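Local atomic coordinates of BH1478 protein (Bacillus halodurans, PDB entry 2QUP), a protein that is of unknown function, a member of the DUF327 family built as a bundle of four helices. Residues D109-L112 with L113-T116; Y69-L72 with V73-F76; S58-T62 with I63-R67; A80-L83 with G84-E88. All blocks are in the same frame, centred on the assembly; numbering follows the deposited sequence.

Contact 1: residues D109-L112 with L113-T116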
loop_
_atom_site.group_PDB
_atom_site.type_symbol
_atom_site.label_atom_id
_atom_site.label_comp_id
_atom_site.label_asym_id
_atom_site.label_seq_id
_atom_site.Cartn_x
_atom_site.Cartn_y
_atom_site.Cartn_z
ATOM N N ASP A 109 2.689 6.922 -5.851
ATOM C CA ASP A 109 3.506 8.112 -5.634
ATOM C C ASP A 109 2.764 9.368 -6.108
ATOM O O ASP A 109 2.616 10.308 -5.341
ATOM C CB ASP A 109 4.837 7.971 -6.373
ATOM C CG ASP A 109 5.839 9.045 -5.986
ATOM O OD1 ASP A 109 5.994 10.008 -6.756
ATOM O OD2 ASP A 109 6.489 8.923 -4.923
ATOM N N ARG A 110 2.281 9.359 -7.347
ATOM C CA ARG A 110 1.464 10.464 -7.890
ATOM C C ARG A 110 0.344 10.872 -6.940
ATOM O O ARG A 110 0.218 12.052 -6.602
ATOM C CB ARG A 110 0.835 10.041 -9.199
ATOM C CG ARG A 110 1.508 10.587 -10.448
ATOM C CD ARG A 110 0.505 11.271 -11.369
ATOM N NE ARG A 110 -0.783 10.570 -11.453
ATOM C CZ ARG A 110 -1.975 11.112 -11.177
ATOM N NH1 ARG A 110 -2.075 12.375 -10.786
ATOM N NH2 ARG A 110 -3.078 10.385 -11.292
ATOM N N LYS A 111 -0.453 9.884 -6.513
ATOM C CA LYS A 111 -1.565 10.080 -5.577
ATOM C C LYS A 111 -1.183 10.610 -4.188
ATOM O O LYS A 111 -1.885 11.451 -3.642
ATOM C CB LYS A 111 -2.420 8.802 -5.454
ATOM C CG LYS A 111 -3.311 8.453 -6.671
ATOM C CD LYS A 111 -4.021 9.683 -7.267
ATOM C CE LYS A 111 -4.842 9.329 -8.510
ATOM N NZ LYS A 111 -5.450 10.533 -9.187
ATOM N N LEU A 112 -0.094 10.091 -3.625
ATOM C CA LEU A 112 0.417 10.563 -2.354
ATOM C C LEU A 112 0.762 12.049 -2.375
ATOM O O LEU A 112 0.442 12.774 -1.426
ATOM C CB LEU A 112 1.636 9.735 -1.925
ATOM C CG LEU A 112 1.269 8.377 -1.347
ATOM C CD1 LEU A 112 2.562 7.551 -0.961
ATOM C CD2 LEU A 112 0.333 8.552 -0.111
ATOM N N LEU A 113 1.383 12.498 -3.467
ATOM C CA LEU A 113 1.755 13.906 -3.633
ATOM C C LEU A 113 0.499 14.760 -3.754
ATOM O O LEU A 113 0.449 15.857 -3.220
ATOM C CB LEU A 113 2.634 14.087 -4.874
ATOM C CG LEU A 113 4.052 13.506 -4.854
ATOM C CD1 LEU A 113 4.672 13.528 -6.266
ATOM C CD2 LEU A 113 4.930 14.253 -3.872
ATOM N N ASP A 114 -0.519 14.235 -4.427
ATOM C CA ASP A 114 -1.794 14.950 -4.604
ATOM C C ASP A 114 -2.599 15.062 -3.316
ATOM O O ASP A 114 -3.408 15.990 -3.129
ATOM C CB ASP A 114 -2.648 14.239 -5.649
ATOM C CG ASP A 114 -2.183 14.507 -7.058
ATOM O OD1 ASP A 114 -2.765 13.899 -7.974
ATOM O OD2 ASP A 114 -1.248 15.321 -7.252
ATOM N N LEU A 115 -2.378 14.090 -2.450
ATOM C CA LEU A 115 -2.983 14.044 -1.140
ATOM C C LEU A 115 -2.355 15.071 -0.208
ATOM O O LEU A 115 -3.074 15.814 0.446
ATOM C CB LEU A 115 -2.827 12.633 -0.539
ATOM C CG LEU A 115 -3.345 12.401 0.878
ATOM C CD1 LEU A 115 -4.865 12.529 0.935
ATOM C CD2 LEU A 115 -2.919 11.037 1.365
ATOM N N THR A 116 -1.019 15.081 -0.137
ATOM C CA THR A 116 -0.268 16.132 0.523
ATOM C C THR A 116 -0.760 17.529 0.199
ATOM O O THR A 116 -1.004 18.329 1.092
ATOM C CB THR A 116 1.217 16.005 0.257
ATOM O OG1 THR A 116 1.608 14.656 0.521
ATOM C CG2 THR A 116 1.996 16.904 1.201
HETATM O O HOH W 1 0.758 14.160 -8.567
#
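Leu-113 lies back over the preceding turn of the helix: its amide is bonded to Asp-109 O, while CD1 comes to 3.8 Å from Asp-109 OD1, the side chains crossing at a slant. One residue on, Asp-114 turns its carboxylate to Arg-110. Asp-114 OD1 forms a salt bridge of 3.3 Å with Arg-110 NH1, the guanidinium and carboxylate planes standing 70° apart, so they meet by one pair of atoms, not as a flat, two-pronged pair. With CG beside its own backbone N (chi1 -77°), Asp-114 also keeps OD2 close enough to Arg-110 O for a water to bridge them, donating to OD2 at 2.7 Å and to Arg-110 O at 2.9 Å. Arg-110 divides its charge, since NE pairs with Glu-107. Leu-115 repeats the backbone bond to Lys-111 O and sets CD2 4.4 Å from Leu-112 CD2 in one of that residue's two conformers. Thr-116 then grips Leu-112 O twice, through N at 3.0 Å and through OG1 at 2.9 Å, the two donors approaching from opposite faces of the carbonyl plane; Lys-70 NZ is a further partner of OG1. The charged pair lies on the outer side of helix 98-120, whereas Leu-112 and Leu-115 face Tyr-69 on helix 63-88 and Leu-115 also meets Met-132 and Ile-136 on helix 126-144.

Contact 2: residues Y69-L72 with V73-F76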
loop_
_atom_site.group_PDB
_atom_site.type_symbol
_atom_site.label_atom_id
_atom_site.label_comp_id
_atom_site.label_asym_id
_atom_site.label_seq_id
_atom_site.Cartn_x
_atom_site.Cartn_y
_atom_site.Cartn_z
ATOM N N TYR A 69 0.491 8.506 8.204
ATOM C CA TYR A 69 -0.124 7.818 7.054
ATOM C C TYR A 69 0.897 7.416 5.985
ATOM O O TYR A 69 1.002 6.240 5.610
ATOM C CB TYR A 69 -1.173 8.744 6.406
ATOM C CG TYR A 69 -1.882 8.091 5.239
ATOM C CD1 TYR A 69 -2.785 7.051 5.447
ATOM C CD2 TYR A 69 -1.631 8.491 3.925
ATOM C CE1 TYR A 69 -3.434 6.436 4.381
ATOM C CE2 TYR A 69 -2.265 7.871 2.850
ATOM C CZ TYR A 69 -3.171 6.854 3.091
ATOM O OH TYR A 69 -3.805 6.249 2.039
ATOM N N LYS A 70 1.663 8.401 5.522
ATOM C CA LYS A 70 2.633 8.189 4.463
ATOM C C LYS A 70 3.793 7.321 4.934
ATOM O O LYS A 70 4.363 6.618 4.129
ATOM C CB LYS A 70 3.119 9.521 3.897
ATOM C CG LYS A 70 2.011 10.277 3.144
ATOM C CD LYS A 70 2.384 11.706 2.824
ATOM C CE LYS A 70 3.681 11.847 2.057
ATOM N NZ LYS A 70 3.794 13.260 1.603
ATOM N N GLU A 71 4.108 7.338 6.226
ATOM C CA GLU A 71 5.151 6.433 6.697
ATOM C C GLU A 71 4.704 4.973 6.699
ATOM O O GLU A 71 5.524 4.085 6.476
ATOM C CB GLU A 71 5.748 6.880 8.032
ATOM C CG GLU A 71 6.831 7.978 7.879
ATOM C CD GLU A 71 8.195 7.431 7.448
ATOM O OE1 GLU A 71 8.567 7.591 6.264
ATOM O OE2 GLU A 71 8.898 6.840 8.296
ATOM N N LEU A 72 3.412 4.732 6.903
ATOM C CA LEU A 72 2.854 3.406 6.803
ATOM C C LEU A 72 2.752 2.969 5.342
ATOM O O LEU A 72 3.082 1.831 5.007
ATOM C CB LEU A 72 1.484 3.364 7.494
ATOM C CG LEU A 72 1.424 3.444 9.015
ATOM C CD1 LEU A 72 -0.022 3.447 9.435
ATOM C CD2 LEU A 72 2.142 2.252 9.659
ATOM N N VAL A 73 2.279 3.874 4.474
ATOM C CA VAL A 73 2.038 3.539 3.095
ATOM C C VAL A 73 3.357 3.211 2.408
ATOM O O VAL A 73 3.466 2.195 1.710
ATOM C CB VAL A 73 1.324 4.688 2.341
ATOM C CG1 VAL A 73 1.415 4.434 0.856
ATOM C CG2 VAL A 73 -0.126 4.730 2.737
ATOM N N LYS A 74 4.356 4.052 2.655
ATOM C CA LYS A 74 5.730 3.854 2.168
ATOM C C LYS A 74 6.320 2.521 2.631
ATOM O O LYS A 74 7.063 1.860 1.895
ATOM C CB LYS A 74 6.626 5.023 2.618
ATOM C CG LYS A 74 8.017 5.114 1.978
ATOM C CD LYS A 74 8.662 6.476 2.263
ATOM C CE LYS A 74 10.172 6.464 2.000
ATOM N NZ LYS A 74 10.921 7.479 2.813
ATOM N N GLU A 75 6.002 2.113 3.856
ATOM C CA GLU A 75 6.457 0.795 4.342
ATOM C C GLU A 75 5.773 -0.393 3.640
ATOM O O GLU A 75 6.392 -1.436 3.404
ATOM C CB GLU A 75 6.222 0.665 5.833
ATOM C CG GLU A 75 6.800 -0.622 6.411
ATOM C CD GLU A 75 6.421 -0.830 7.841
ATOM O OE1 GLU A 75 6.942 -1.786 8.469
ATOM O OE2 GLU A 75 5.602 -0.026 8.333
ATOM N N PHE A 76 4.486 -0.227 3.350
ATOM C CA PHE A 76 3.691 -1.204 2.629
ATOM C C PHE A 76 4.231 -1.412 1.219
ATOM O O PHE A 76 4.467 -2.547 0.832
ATOM C CB PHE A 76 2.224 -0.743 2.543
ATOM C CG PHE A 76 1.275 -1.801 2.036
ATOM C CD1 PHE A 76 0.484 -2.527 2.931
ATOM C CD2 PHE A 76 1.167 -2.072 0.659
ATOM C CE1 PHE A 76 -0.415 -3.522 2.464
ATOM C CE2 PHE A 76 0.287 -3.069 0.181
ATOM C CZ PHE A 76 -0.524 -3.784 1.075
HETATM O O HOH W 2 6.302 2.480 8.695
#
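The ring of Tyr-69 carries Val-73 on one face: methyl CG2 sits 3.7 Å above the ring plane, displaced toward the rim on the hydroxyl side, with CZ its nearest ring atom. The contact is a CH-pi interaction, Val-73 CG2 being 3.9 Å from the Tyr-69 ring centroid and 19° off the normal. Both torsions contribute. Tyr-69 places CG anti to its N (chi1 -178°), which lays the ring forward along the helix, and Val-73 sends CG1 the same way, leaving CG2 beside its own N and above the ring. Beneath this pair the amide of Val-73 bonds to Tyr-69 O at 2.9 Å. Replacing Tyr-69 with an alanine would probably leave Val-73 CG2 without its aromatic floor and open a gap toward Leu-112 and Leu-115. On the outward side the contacts are polar and slacker. Glu-71 and Lys-74 run side by side, but OE1 stays 4.2 Å from NZ, too far to pair directly, and both side chains are modelled in two conformations. Glu-75, fully extended, is tied back by a water that donates to its OE2 at 2.6 Å and to Glu-71 O at 2.8 Å, alongside a weak backbone bond from Glu-75 N to that same carbonyl. The two turns lie mostly in the first half of helix 63-88: Tyr-69 and Val-73 face helices 98-120 and 126-144, Leu-72 rests on Ile-50 of helix 27-60, and Phe-76 enters between Met-47 and Ile-50 on that helix and Leu-140 on helix 126-144.

Contact 3: residues S58-T62 with I63-R67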
loop_
_atom_site.group_PDB
_atom_site.type_symbol
_atom_site.label_atom_id
_atom_site.label_comp_id
_atom_site.label_asym_id
_atom_site.label_seq_id
_atom_site.Cartn_x
_atom_site.Cartn_y
_atom_site.Cartn_z
ATOM N N SER A 58 -8.468 11.439 7.562
ATOM C CA SER A 58 -9.684 12.017 6.973
ATOM C C SER A 58 -10.493 12.849 7.989
ATOM O O SER A 58 -11.155 13.849 7.625
ATOM C CB SER A 58 -10.547 10.901 6.399
ATOM O OG SER A 58 -11.312 10.300 7.424
ATOM N N GLU A 59 -10.429 12.435 9.257
ATOM C CA GLU A 59 -11.118 13.098 10.362
ATOM C C GLU A 59 -10.318 14.297 10.882
ATOM O O GLU A 59 -10.880 15.358 11.114
ATOM C CB GLU A 59 -11.333 12.115 11.529
ATOM C CG GLU A 59 -12.238 10.913 11.263
ATOM C CD GLU A 59 -13.703 11.276 11.047
ATOM O OE1 GLU A 59 -14.214 10.980 9.947
ATOM O OE2 GLU A 59 -14.349 11.837 11.966
ATOM N N THR A 60 -9.019 14.120 11.114
ATOM C CA THR A 60 -8.222 15.175 11.736
ATOM C C THR A 60 -7.708 16.165 10.709
ATOM O O THR A 60 -7.871 17.372 10.904
ATOM C CB THR A 60 -7.033 14.650 12.536
ATOM O OG1 THR A 60 -6.120 14.040 11.631
ATOM C CG2 THR A 60 -7.467 13.638 13.570
ATOM N N ARG A 61 -7.074 15.656 9.670
ATOM C CA ARG A 61 -6.575 16.443 8.499
ATOM C C ARG A 61 -5.375 17.328 8.897
ATOM O O ARG A 61 -5.235 18.420 8.468
ATOM C CB ARG A 61 -7.679 17.217 7.757
ATOM C CG ARG A 61 -8.875 16.358 7.353
ATOM C CD ARG A 61 -10.117 17.184 7.073
ATOM N NE ARG A 61 -10.656 17.836 8.271
ATOM C CZ ARG A 61 -11.686 17.390 8.992
ATOM N NH1 ARG A 61 -12.094 18.071 10.053
ATOM N NH2 ARG A 61 -12.304 16.256 8.678
ATOM N N THR A 62 -4.499 16.768 9.694
ATOM C CA THR A 62 -3.329 17.484 10.128
ATOM C C THR A 62 -2.128 16.906 9.382
ATOM O O THR A 62 -2.175 15.769 8.906
ATOM C CB THR A 62 -3.126 17.330 11.655
ATOM O OG1 THR A 62 -2.958 15.949 11.969
ATOM C CG2 THR A 62 -4.315 17.878 12.451
ATOM N N ILE A 63 -1.047 17.675 9.308
ATOM C CA ILE A 63 0.221 17.185 8.747
ATOM C C ILE A 63 0.826 16.098 9.641
ATOM O O ILE A 63 1.505 15.184 9.156
ATOM C CB ILE A 63 1.233 18.350 8.508
ATOM C CG1 ILE A 63 0.709 19.273 7.414
ATOM C CG2 ILE A 63 2.607 17.845 8.086
ATOM C CD1 ILE A 63 0.987 20.718 7.696
ATOM N N GLU A 64 0.543 16.173 10.938
ATOM C CA GLU A 64 0.937 15.125 11.851
ATOM C C GLU A 64 0.305 13.775 11.489
ATOM O O GLU A 64 0.939 12.728 11.612
ATOM C CB GLU A 64 0.576 15.519 13.271
ATOM C CG GLU A 64 0.936 14.456 14.340
ATOM C CD GLU A 64 0.190 14.679 15.657
ATOM O OE1 GLU A 64 0.537 14.015 16.665
ATOM O OE2 GLU A 64 -0.750 15.515 15.680
ATOM N N GLU A 65 -0.947 13.788 11.046
ATOM C CA GLU A 65 -1.606 12.529 10.696
ATOM C C GLU A 65 -1.202 12.067 9.294
ATOM O O GLU A 65 -1.083 10.870 9.053
ATOM C CB GLU A 65 -3.149 12.570 10.889
ATOM C CG GLU A 65 -3.662 12.790 12.382
ATOM C CD GLU A 65 -2.846 12.048 13.470
ATOM O OE1 GLU A 65 -2.589 12.631 14.541
ATOM O OE2 GLU A 65 -2.496 10.878 13.260
ATOM N N LEU A 66 -0.971 13.029 8.396
ATOM C CA LEU A 66 -0.342 12.791 7.094
ATOM C C LEU A 66 1.030 12.107 7.213
ATOM O O LEU A 66 1.291 11.089 6.573
ATOM C CB LEU A 66 -0.255 14.092 6.285
ATOM C CG LEU A 66 0.156 13.969 4.813
ATOM C CD1 LEU A 66 -0.887 13.279 3.917
ATOM C CD2 LEU A 66 0.516 15.308 4.256
ATOM N N ARG A 67 1.885 12.651 8.051
ATOM C CA ARG A 67 3.188 12.054 8.293
ATOM C C ARG A 67 3.047 10.567 8.649
ATOM O O ARG A 67 3.698 9.719 8.026
ATOM C CB ARG A 67 3.924 12.802 9.411
ATOM C CG ARG A 67 4.819 13.965 8.957
ATOM C CD ARG A 67 5.136 14.983 10.089
ATOM N NE ARG A 67 5.267 14.370 11.414
ATOM C CZ ARG A 67 4.818 14.907 12.551
ATOM N NH1 ARG A 67 4.213 16.087 12.563
ATOM N NH2 ARG A 67 4.991 14.261 13.694
HETATM O O HOH W 3 -3.104 15.351 14.449
#
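Between Thr-62 and Ile-63 the chain passes into a new helix, just after Arg-61 has broken the previous one with a positive phi of 70°; Thr-62 is the N-cap. Thr-62 OG1 accepts from Glu-65 N at 3.1 Å, while the Thr-62 carbonyl takes Leu-66 N at 3.0 Å and, weakly, Glu-65 N. With chi1 near 60°, the hydroxyl stands between the backbone N and the carbonyl carbon, which turns it over the first turn of the helix. Glu-65 runs alongside Thr-62 and folds at chi2, bringing its carboxylate round to the same spot. A single water gathers the polar ends there: it accepts from Thr-62 OG1 at 2.6 Å and donates to Glu-65 OE1 and, at 2.7 Å, to Glu-64 OE2. The acidic groups thus collect at the amino end of the helix, where they probably interact favourably with its dipole. Glu-65 OE2 is held by Gln-53. On the other side of the corner, in one of its two conformers, Arg-61 curls back so that NH2 donates to Ser-58 O at 2.9 Å, on a lone pair of that carbonyl, and the guanidinium passes over Glu-59 C. This tight connection joins helix 27-60 to helix 63-88 at one end of the bundle; Leu-66 is buried against Leu-57 and against Leu-115 and Val-119 on helix 98-120, and Arg-61 touches Ile-129 of helix 126-144.

Contact 4: residues A80-L83 with G84-E88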
loop_
_atom_site.group_PDB
_atom_site.type_symbol
_atom_site.label_atom_id
_atom_site.label_comp_id
_atom_site.label_asym_id
_atom_site.label_seq_id
_atom_site.Cartn_x
_atom_site.Cartn_y
_atom_site.Cartn_z
ATOM N N ALA A 80 5.276 -4.861 -0.328
ATOM C CA ALA A 80 4.421 -5.383 -1.377
ATOM C C ALA A 80 5.130 -5.593 -2.712
ATOM O O ALA A 80 4.871 -6.598 -3.384
ATOM C CB ALA A 80 3.210 -4.502 -1.566
ATOM N N VAL A 81 6.002 -4.656 -3.099
ATOM C CA VAL A 81 6.869 -4.833 -4.289
ATOM C C VAL A 81 7.760 -6.059 -4.149
ATOM O O VAL A 81 7.879 -6.845 -5.075
ATOM C CB VAL A 81 7.750 -3.589 -4.612
ATOM C CG1 VAL A 81 8.638 -3.845 -5.845
ATOM C CG2 VAL A 81 6.908 -2.378 -4.897
ATOM N N GLU A 82 8.369 -6.222 -2.980
ATOM C CA GLU A 82 9.232 -7.368 -2.710
ATOM C C GLU A 82 8.487 -8.690 -2.837
ATOM O O GLU A 82 8.988 -9.609 -3.481
ATOM C CB GLU A 82 9.872 -7.249 -1.333
ATOM C CG GLU A 82 11.107 -8.111 -1.170
ATOM C CD GLU A 82 11.425 -8.403 0.275
ATOM O OE1 GLU A 82 12.429 -9.099 0.525
ATOM O OE2 GLU A 82 10.674 -7.937 1.162
ATOM N N LEU A 83 7.289 -8.772 -2.251
ATOM C CA LEU A 83 6.399 -9.917 -2.464
ATOM C C LEU A 83 5.929 -10.095 -3.915
ATOM O O LEU A 83 6.025 -11.193 -4.458
ATOM C CB LEU A 83 5.196 -9.870 -1.512
ATOM C CG LEU A 83 4.242 -11.070 -1.537
ATOM C CD1 LEU A 83 4.956 -12.373 -1.147
ATOM C CD2 LEU A 83 3.017 -10.827 -0.666
ATOM N N GLY A 84 5.421 -9.022 -4.526
ATOM C CA GLY A 84 5.031 -9.017 -5.938
ATOM C C GLY A 84 6.027 -9.590 -6.932
ATOM O O GLY A 84 5.668 -10.422 -7.773
ATOM N N LEU A 85 7.277 -9.148 -6.816
ATOM C CA LEU A 85 8.356 -9.594 -7.683
ATOM C C LEU A 85 8.719 -11.053 -7.454
ATOM O O LEU A 85 9.129 -11.732 -8.392
ATOM C CB LEU A 85 9.608 -8.713 -7.522
ATOM C CG LEU A 85 9.556 -7.228 -7.917
ATOM C CD1 LEU A 85 10.856 -6.554 -7.527
ATOM C CD2 LEU A 85 9.264 -7.013 -9.418
ATOM N N ARG A 86 8.574 -11.537 -6.223
ATOM C CA ARG A 86 8.820 -12.956 -5.959
ATOM C C ARG A 86 7.703 -13.850 -6.497
ATOM O O ARG A 86 7.970 -14.895 -7.097
ATOM C CB ARG A 86 9.032 -13.213 -4.476
ATOM C CG ARG A 86 9.930 -14.405 -4.184
ATOM C CD ARG A 86 10.402 -14.411 -2.729
ATOM N NE ARG A 86 9.302 -14.431 -1.757
ATOM C CZ ARG A 86 9.014 -13.438 -0.916
ATOM N NH1 ARG A 86 9.738 -12.326 -0.918
ATOM N NH2 ARG A 86 8.001 -13.557 -0.067
ATOM N N LEU A 87 6.456 -13.422 -6.301
ATOM C CA LEU A 87 5.288 -14.139 -6.808
ATOM C C LEU A 87 5.271 -14.273 -8.322
ATOM O O LEU A 87 4.729 -15.251 -8.834
ATOM C CB LEU A 87 3.994 -13.468 -6.372
ATOM C CG LEU A 87 3.562 -13.545 -4.911
ATOM C CD1 LEU A 87 2.161 -12.957 -4.773
ATOM C CD2 LEU A 87 3.633 -14.975 -4.385
ATOM N N GLU A 88 5.853 -13.289 -9.018
ATOM C CA GLU A 88 6.029 -13.336 -10.476
ATOM C C GLU A 88 6.868 -14.541 -10.890
ATOM O O GLU A 88 6.586 -15.178 -11.906
ATOM C CB GLU A 88 6.695 -12.059 -11.002
ATOM C CG GLU A 88 5.820 -10.808 -11.017
ATOM C CD GLU A 88 4.768 -10.770 -12.120
ATOM O OE1 GLU A 88 5.147 -10.726 -13.311
ATOM O OE2 GLU A 88 3.559 -10.742 -11.785
#
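Leu-83 and Leu-87 meet obliquely on the packed side of the helix, Leu-83 CD1 lying 4.2 Å from Leu-87 CG, with Ala-39 and Leu-43 of helix 27-60 against Leu-83. Gly-84 belongs to this close part: its amide bonds to Ala-80 O at 2.7 Å, and a CB on it would come tightly against that oxygen. Val-81 and Leu-85 form a second apolar pair, side by side, with CG1 to CD1 at 3.9 Å. Leu-85 gets there because its CG swings beside its own N (chi1 -64°), over Val-81 O, and it also touches Tyr-102 of helix 98-120. A serine in place of Leu-85 would probably leave Val-81 CG1 and Tyr-102 without this apolar neighbour. The polar flank is looser: Glu-82 OE1 stays 4.4 Å from Arg-86 NH1, and the bond from Arg-86 N to Glu-82 O is weak. Arg-86, bent at chi3, instead lays its guanidinium by Leu-83, NH2 being 3.4 Å from CD1, and pairs NE with Asp-36. The chemistry therefore divides: the aliphatic pairs form along the helix and also reach its neighbours, Val-81 touching Val-105, while the arginine spends its charge on helix 27-60, not on the glutamate one turn away.

In the fold
Contacts 3, 2 and 4 come in that order along helix 63-88, with contact 3 also taking in the end of helix 27-60, whereas contact 1 lies on helix 98-120. Contact 2 is nearest the centre of the chain and is partly buried, as is contact 4; contacts 1 and 3 are surface contacts. A water bridges polar groups in contacts 1, 2 and 3, and contact 1 alone has a salt bridge between its segments. Contacts 3 and 4 lie on opposite sides of the chain's centre, their own centres about 30 Å apart. Contact 1 touches both contact 2, through Leu-115 CD2 and Tyr-69 CE2 at 3.6 Å, and contact 3, through Thr-116 and Leu-66, but not contact 4. Aromatic and aliphatic packing marks the middle, helix capping one end.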